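Local coordinates for protein adenylation domain (Streptomyces sp., PDB 5N9X) that is an adenylation domain of the ANL clan of AMP-binding enzymes and holds ATP and threonine in its pockets, at residues 458-471 and 496-508. Numbering follows the deposited sequence.
Sequences FAPGDSRLVCAYTA and YMQPSQYLALPEL
Cys467 and Tyr469 carry the backbone ladder that joins strand 463-470 to strand 501-505. Cys467 N donates to Gln501 O at 2.8 Å and Cys467 O accepts from Leu503 N; two residues on, Tyr469 N reaches Leu503 O and Tyr469 O receives Leu505 N at 3.0 Å in a nearly straight bond (177° at the hydrogen). Each of these two residues thus uses both its N-H and its C=O on flanking residues of the partner, the pattern of a parallel pair, and the strand axes agree, 20° apart. On one face, Cys467 CB rests 3.7 Å from Tyr502 CD2, with SG lying obliquely to that ring. The Tyr469 ring, with CG between the backbone N and carbonyl carbon (chi1 70°), turns back across the neighbouring strand, and Ala504 CA sits over its face as a CH-pi contact, 4.1 Å from the centroid. Tyr469 OH hydrogen-bonds Pro480 O, and helix 482-492 covers this side through Leu485. The opposite face, with Val466, Ala468, Gln501 and Leu503, packs on helix 518-528. Strand 463-470 is central in a three-stranded sheet, antiparallel to 450-457, within the small C-terminal domain of the AMP-binding family; helix 482-492 makes the connection a beta-alpha-beta crossover. Where the ladder begins, Arg464 NH1 donates to Ser500 OG at 2.6 Å, almost in the guanidinium plane, while a water links Arg464 NH2 to Gln501 OE1. Rotation of the guanidinium is limited in two ways: Arg464 grips Asp462 side-on, with Arg464 NE (3.0 Å) and NH2 both donating to Asp462 OD2, and the Phe458 ring lies over one face, with Arg464 NH2 3.2 Å above the plane of that ring.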
loop_
_atom_site.group_PDB
_atom_site.type_symbol
_atom_site.label_atom_id
_atom_site.label_comp_id
_atom_site.label_asym_id
_atom_site.label_seq_id
_atom_site.Cartn_x
_atom_site.Cartn_y
_atom_site.Cartn_z
ATOM N N PHE A 458 -18.746 -23.173 9.854
ATOM C CA PHE A 458 -19.727 -23.046 10.927
ATOM C C PHE A 458 -19.395 -24.129 11.942
ATOM O O PHE A 458 -19.438 -23.927 13.159
ATOM C CB PHE A 458 -21.155 -23.190 10.389
ATOM C CG PHE A 458 -21.648 -21.981 9.643
ATOM C CD1 PHE A 458 -21.354 -21.817 8.297
ATOM C CD2 PHE A 458 -22.402 -21.004 10.289
ATOM C CE1 PHE A 458 -21.794 -20.700 7.603
ATOM C CE2 PHE A 458 -22.850 -19.884 9.599
ATOM C CZ PHE A 458 -22.541 -19.734 8.251
ATOM N N ALA A 459 -19.054 -25.283 11.391
ATOM C CA ALA A 459 -18.511 -26.411 12.116
ATOM C C ALA A 459 -17.614 -27.125 11.121
ATOM O O ALA A 459 -17.719 -26.872 9.920
ATOM C CB ALA A 459 -19.616 -27.333 12.624
ATOM N N PRO A 460 -16.722 -28.006 11.608
ATOM C CA PRO A 460 -15.994 -28.920 10.712
ATOM C C PRO A 460 -16.875 -29.598 9.654
ATOM O O PRO A 460 -16.449 -29.731 8.499
ATOM C CB PRO A 460 -15.412 -29.945 11.683
ATOM C CG PRO A 460 -15.142 -29.132 12.908
ATOM C CD PRO A 460 -16.276 -28.145 13.007
ATOM N N GLY A 461 -18.085 -30.003 10.030
ATOM C CA GLY A 461 -19.009 -30.580 9.069
ATOM C C GLY A 461 -19.615 -29.584 8.086
ATOM O O GLY A 461 -19.776 -29.889 6.903
ATOM N N ASP A 462 -19.931 -28.390 8.577
ATOM C CA ASP A 462 -20.699 -27.406 7.819
ATOM C C ASP A 462 -19.825 -26.256 7.319
ATOM O O ASP A 462 -19.495 -25.348 8.081
ATOM C CB ASP A 462 -21.835 -26.863 8.695
ATOM C CG ASP A 462 -22.857 -26.043 7.915
ATOM O OD1 ASP A 462 -22.886 -26.123 6.663
ATOM O OD2 ASP A 462 -23.651 -25.330 8.578
ATOM N N SER A 463 -19.445 -26.297 6.045
ATOM C CA SER A 463 -18.752 -25.170 5.421
ATOM C C SER A 463 -19.639 -24.489 4.380
ATOM O O SER A 463 -20.028 -25.113 3.390
ATOM C CB SER A 463 -17.439 -25.625 4.773
ATOM O OG SER A 463 -16.357 -25.538 5.682
ATOM N N ARG A 464 -19.953 -23.211 4.594
ATOM C CA ARG A 464 -20.820 -22.492 3.652
ATOM C C ARG A 464 -20.351 -21.086 3.266
ATOM O O ARG A 464 -19.665 -20.388 4.034
ATOM C CB ARG A 464 -22.257 -22.398 4.207
ATOM C CG ARG A 464 -22.965 -23.725 4.467
ATOM C CD ARG A 464 -24.409 -23.529 4.936
ATOM N NE ARG A 464 -24.475 -23.401 6.392
ATOM C CZ ARG A 464 -24.918 -22.323 7.039
ATOM N NH1 ARG A 464 -25.364 -21.264 6.367
ATOM N NH2 ARG A 464 -24.927 -22.307 8.363
ATOM N N LEU A 465 -20.748 -20.703 2.052
ATOM C CA LEU A 465 -20.586 -19.361 1.502
ATOM C C LEU A 465 -21.326 -18.287 2.293
ATOM O O LEU A 465 -22.539 -18.373 2.502
ATOM C CB LEU A 465 -21.080 -19.324 0.063
ATOM C CG LEU A 465 -20.033 -19.222 -1.039
ATOM C CD1 LEU A 465 -20.686 -18.804 -2.344
ATOM C CD2 LEU A 465 -18.967 -18.243 -0.619
ATOM N N VAL A 466 -20.589 -17.256 2.691
ATOM C CA VAL A 466 -21.126 -16.196 3.531
ATOM C C VAL A 466 -20.736 -14.839 2.937
ATOM O O VAL A 466 -19.743 -14.736 2.217
ATOM C CB VAL A 466 -20.623 -16.375 4.993
ATOM C CG1 VAL A 466 -20.816 -15.142 5.820
ATOM C CG2 VAL A 466 -21.342 -17.538 5.629
ATOM N N CYS A 467 -21.556 -13.823 3.185
ATOM C CA CYS A 467 -21.272 -12.474 2.719
ATOM C C CYS A 467 -21.504 -11.430 3.795
ATOM O O CYS A 467 -22.544 -11.426 4.456
ATOM C CB CYS A 467 -22.124 -12.126 1.498
ATOM S SG CYS A 467 -22.016 -10.378 1.019
ATOM N N ALA A 468 -20.535 -10.538 3.962
ATOM C CA ALA A 468 -20.804 -9.286 4.659
ATOM C C ALA A 468 -20.799 -8.143 3.625
ATOM O O ALA A 468 -20.061 -8.170 2.627
ATOM C CB ALA A 468 -19.793 -9.037 5.759
ATOM N N TYR A 469 -21.638 -7.146 3.851
ATOM C CA TYR A 469 -21.751 -6.050 2.905
ATOM C C TYR A 469 -22.189 -4.761 3.609
ATOM O O TYR A 469 -22.783 -4.798 4.685
ATOM C CB TYR A 469 -22.749 -6.401 1.789
ATOM C CG TYR A 469 -24.171 -6.446 2.307
ATOM C CD1 TYR A 469 -24.612 -7.509 3.082
ATOM C CD2 TYR A 469 -25.053 -5.405 2.057
ATOM C CE1 TYR A 469 -25.891 -7.550 3.569
ATOM C CE2 TYR A 469 -26.338 -5.433 2.543
ATOM C CZ TYR A 469 -26.753 -6.508 3.294
ATOM O OH TYR A 469 -28.040 -6.539 3.776
ATOM N N THR A 470 -21.930 -3.632 2.963
ATOM C CA THR A 470 -22.270 -2.329 3.522
ATOM C C THR A 470 -23.170 -1.544 2.577
ATOM O O THR A 470 -23.170 -1.791 1.372
ATOM C CB THR A 470 -21.000 -1.504 3.819
ATOM O OG1 THR A 470 -20.128 -1.555 2.686
ATOM C CG2 THR A 470 -20.259 -2.091 5.024
ATOM N N ALA A 471 -23.933 -0.604 3.124
ATOM C CA ALA A 471 -24.797 0.265 2.324
ATOM C C ALA A 471 -24.187 1.658 2.175
ATOM O O ALA A 471 -24.649 2.479 1.379
ATOM C CB ALA A 471 -26.183 0.353 2.949
ATOM N N TYR A 496 -24.724 -22.465 -6.997
ATOM C CA TYR A 496 -23.592 -22.875 -6.166
ATOM C C TYR A 496 -22.730 -21.686 -5.731
ATOM O O TYR A 496 -21.985 -21.773 -4.754
ATOM C CB TYR A 496 -22.725 -23.920 -6.900
ATOM C CG TYR A 496 -21.874 -23.446 -8.086
ATOM C CD1 TYR A 496 -22.417 -23.290 -9.363
ATOM C CD2 TYR A 496 -20.520 -23.180 -7.925
ATOM C CE1 TYR A 496 -21.625 -22.880 -10.448
ATOM C CE2 TYR A 496 -19.721 -22.775 -8.989
ATOM C CZ TYR A 496 -20.277 -22.623 -10.247
ATOM O OH TYR A 496 -19.471 -22.208 -11.285
ATOM N N MET A 497 -22.845 -20.575 -6.454
ATOM C CA MET A 497 -22.060 -19.382 -6.153
ATOM C C MET A 497 -22.796 -18.373 -5.286
ATOM O O MET A 497 -22.268 -17.300 -5.024
ATOM C CB MET A 497 -21.614 -18.689 -7.443
ATOM C CG MET A 497 -20.424 -19.338 -8.140
ATOM S SD MET A 497 -20.013 -18.447 -9.647
ATOM C CE MET A 497 -18.876 -17.201 -9.024
ATOM N N GLN A 498 -24.005 -18.711 -4.847
ATOM C CA GLN A 498 -24.828 -17.784 -4.078
ATOM C C GLN A 498 -24.555 -17.908 -2.589
ATOM O O GLN A 498 -24.588 -19.011 -2.042
ATOM C CB GLN A 498 -26.308 -18.017 -4.394
ATOM C CG GLN A 498 -26.779 -17.273 -5.659
ATOM C CD GLN A 498 -27.938 -17.971 -6.381
ATOM O OE1 GLN A 498 -28.653 -18.770 -5.794
ATOM N NE2 GLN A 498 -28.127 -17.653 -7.657
ATOM N N PRO A 499 -24.249 -16.768 -1.935
ATOM C CA PRO A 499 -23.945 -16.744 -0.497
ATOM C C PRO A 499 -25.087 -17.316 0.326
ATOM O O PRO A 499 -26.251 -17.011 0.077
ATOM C CB PRO A 499 -23.729 -15.253 -0.202
ATOM C CG PRO A 499 -23.350 -14.657 -1.540
ATOM C CD PRO A 499 -24.175 -15.424 -2.534
ATOM N N SER A 500 -24.742 -18.163 1.289
ATOM C CA SER A 500 -25.719 -18.864 2.108
ATOM C C SER A 500 -26.250 -17.992 3.232
ATOM O O SER A 500 -27.343 -18.218 3.738
ATOM C CB SER A 500 -25.094 -20.142 2.676
ATOM O OG SER A 500 -25.584 -20.402 3.975
ATOM N N GLN A 501 -25.461 -16.997 3.624
ATOM C CA GLN A 501 -25.824 -16.116 4.730
ATOM C C GLN A 501 -25.291 -14.713 4.442
ATOM O O GLN A 501 -24.188 -14.567 3.915
ATOM C CB GLN A 501 -25.279 -16.653 6.079
ATOM C CG GLN A 501 -26.040 -16.160 7.332
ATOM C CD GLN A 501 -25.979 -17.140 8.532
ATOM O OE1 GLN A 501 -25.940 -18.362 8.363
ATOM N NE2 GLN A 501 -25.964 -16.587 9.744
ATOM N N TYR A 502 -26.079 -13.687 4.761
ATOM C CA TYR A 502 -25.690 -12.289 4.522
ATOM C C TYR A 502 -25.650 -11.567 5.839
ATOM O O TYR A 502 -26.543 -11.759 6.659
ATOM C CB TYR A 502 -26.683 -11.581 3.589
ATOM C CG TYR A 502 -26.633 -12.080 2.180
ATOM C CD1 TYR A 502 -27.481 -13.095 1.764
ATOM C CD2 TYR A 502 -25.757 -11.529 1.251
ATOM C CE1 TYR A 502 -27.448 -13.564 0.482
ATOM C CE2 TYR A 502 -25.721 -11.999 -0.050
ATOM C CZ TYR A 502 -26.571 -13.016 -0.424
ATOM O OH TYR A 502 -26.560 -13.510 -1.709
ATOM N N LEU A 503 -24.627 -10.741 6.042
ATOM C CA LEU A 503 -24.538 -9.897 7.231
ATOM C C LEU A 503 -24.359 -8.438 6.818
ATOM O O LEU A 503 -23.371 -8.071 6.178
ATOM C CB LEU A 503 -23.386 -10.359 8.136
ATOM C CG LEU A 503 -22.931 -9.478 9.309
ATOM C CD1 LEU A 503 -23.918 -9.481 10.462
ATOM C CD2 LEU A 503 -21.557 -9.910 9.820
ATOM N N ALA A 504 -25.320 -7.603 7.186
ATOM C CA ALA A 504 -25.216 -6.168 6.918
ATOM C C ALA A 504 -24.399 -5.464 8.003
ATOM O O ALA A 504 -24.723 -5.545 9.186
ATOM C CB ALA A 504 -26.604 -5.540 6.800
ATOM N N LEU A 505 -23.338 -4.779 7.588
ATOM C CA LEU A 505 -22.479 -4.029 8.507
ATOM C C LEU A 505 -22.543 -2.525 8.201
ATOM O O LEU A 505 -22.742 -2.142 7.038
ATOM C CB LEU A 505 -21.036 -4.541 8.407
ATOM C CG LEU A 505 -20.758 -5.937 8.983
ATOM C CD1 LEU A 505 -19.336 -6.391 8.675
ATOM C CD2 LEU A 505 -21.015 -5.968 10.483
ATOM N N PRO A 506 -22.395 -1.671 9.237
ATOM C CA PRO A 506 -22.359 -0.212 9.012
ATOM C C PRO A 506 -21.123 0.207 8.205
ATOM O O PRO A 506 -21.186 1.090 7.346
ATOM C CB PRO A 506 -22.320 0.371 10.436
ATOM C CG PRO A 506 -22.898 -0.695 11.307
ATOM C CD PRO A 506 -22.480 -2.006 10.669
ATOM N N GLU A 507 -19.999 -0.441 8.506
ATOM C CA GLU A 507 -18.753 -0.304 7.749
ATOM C C GLU A 507 -18.045 -1.655 7.791
ATOM O O GLU A 507 -18.264 -2.428 8.714
ATOM C CB GLU A 507 -17.822 0.781 8.336
ATOM C CG GLU A 507 -18.465 1.820 9.266
ATOM C CD GLU A 507 -17.420 2.660 10.016
ATOM O OE1 GLU A 507 -16.231 2.269 10.005
ATOM O OE2 GLU A 507 -17.784 3.702 10.620
ATOM N N LEU A 508 -17.190 -1.939 6.816
ATOM C CA LEU A 508 -16.334 -3.112 6.910
ATOM C C LEU A 508 -15.136 -2.738 7.781
ATOM O O LEU A 508 -14.665 -1.599 7.723
ATOM C CB LEU A 508 -15.879 -3.576 5.527
ATOM C CG LEU A 508 -16.946 -4.162 4.598
ATOM C CD1 LEU A 508 -16.355 -4.583 3.268
ATOM C CD2 LEU A 508 -17.702 -5.317 5.244
HETATM O O HOH W 1 -26.228 -20.459 10.059
#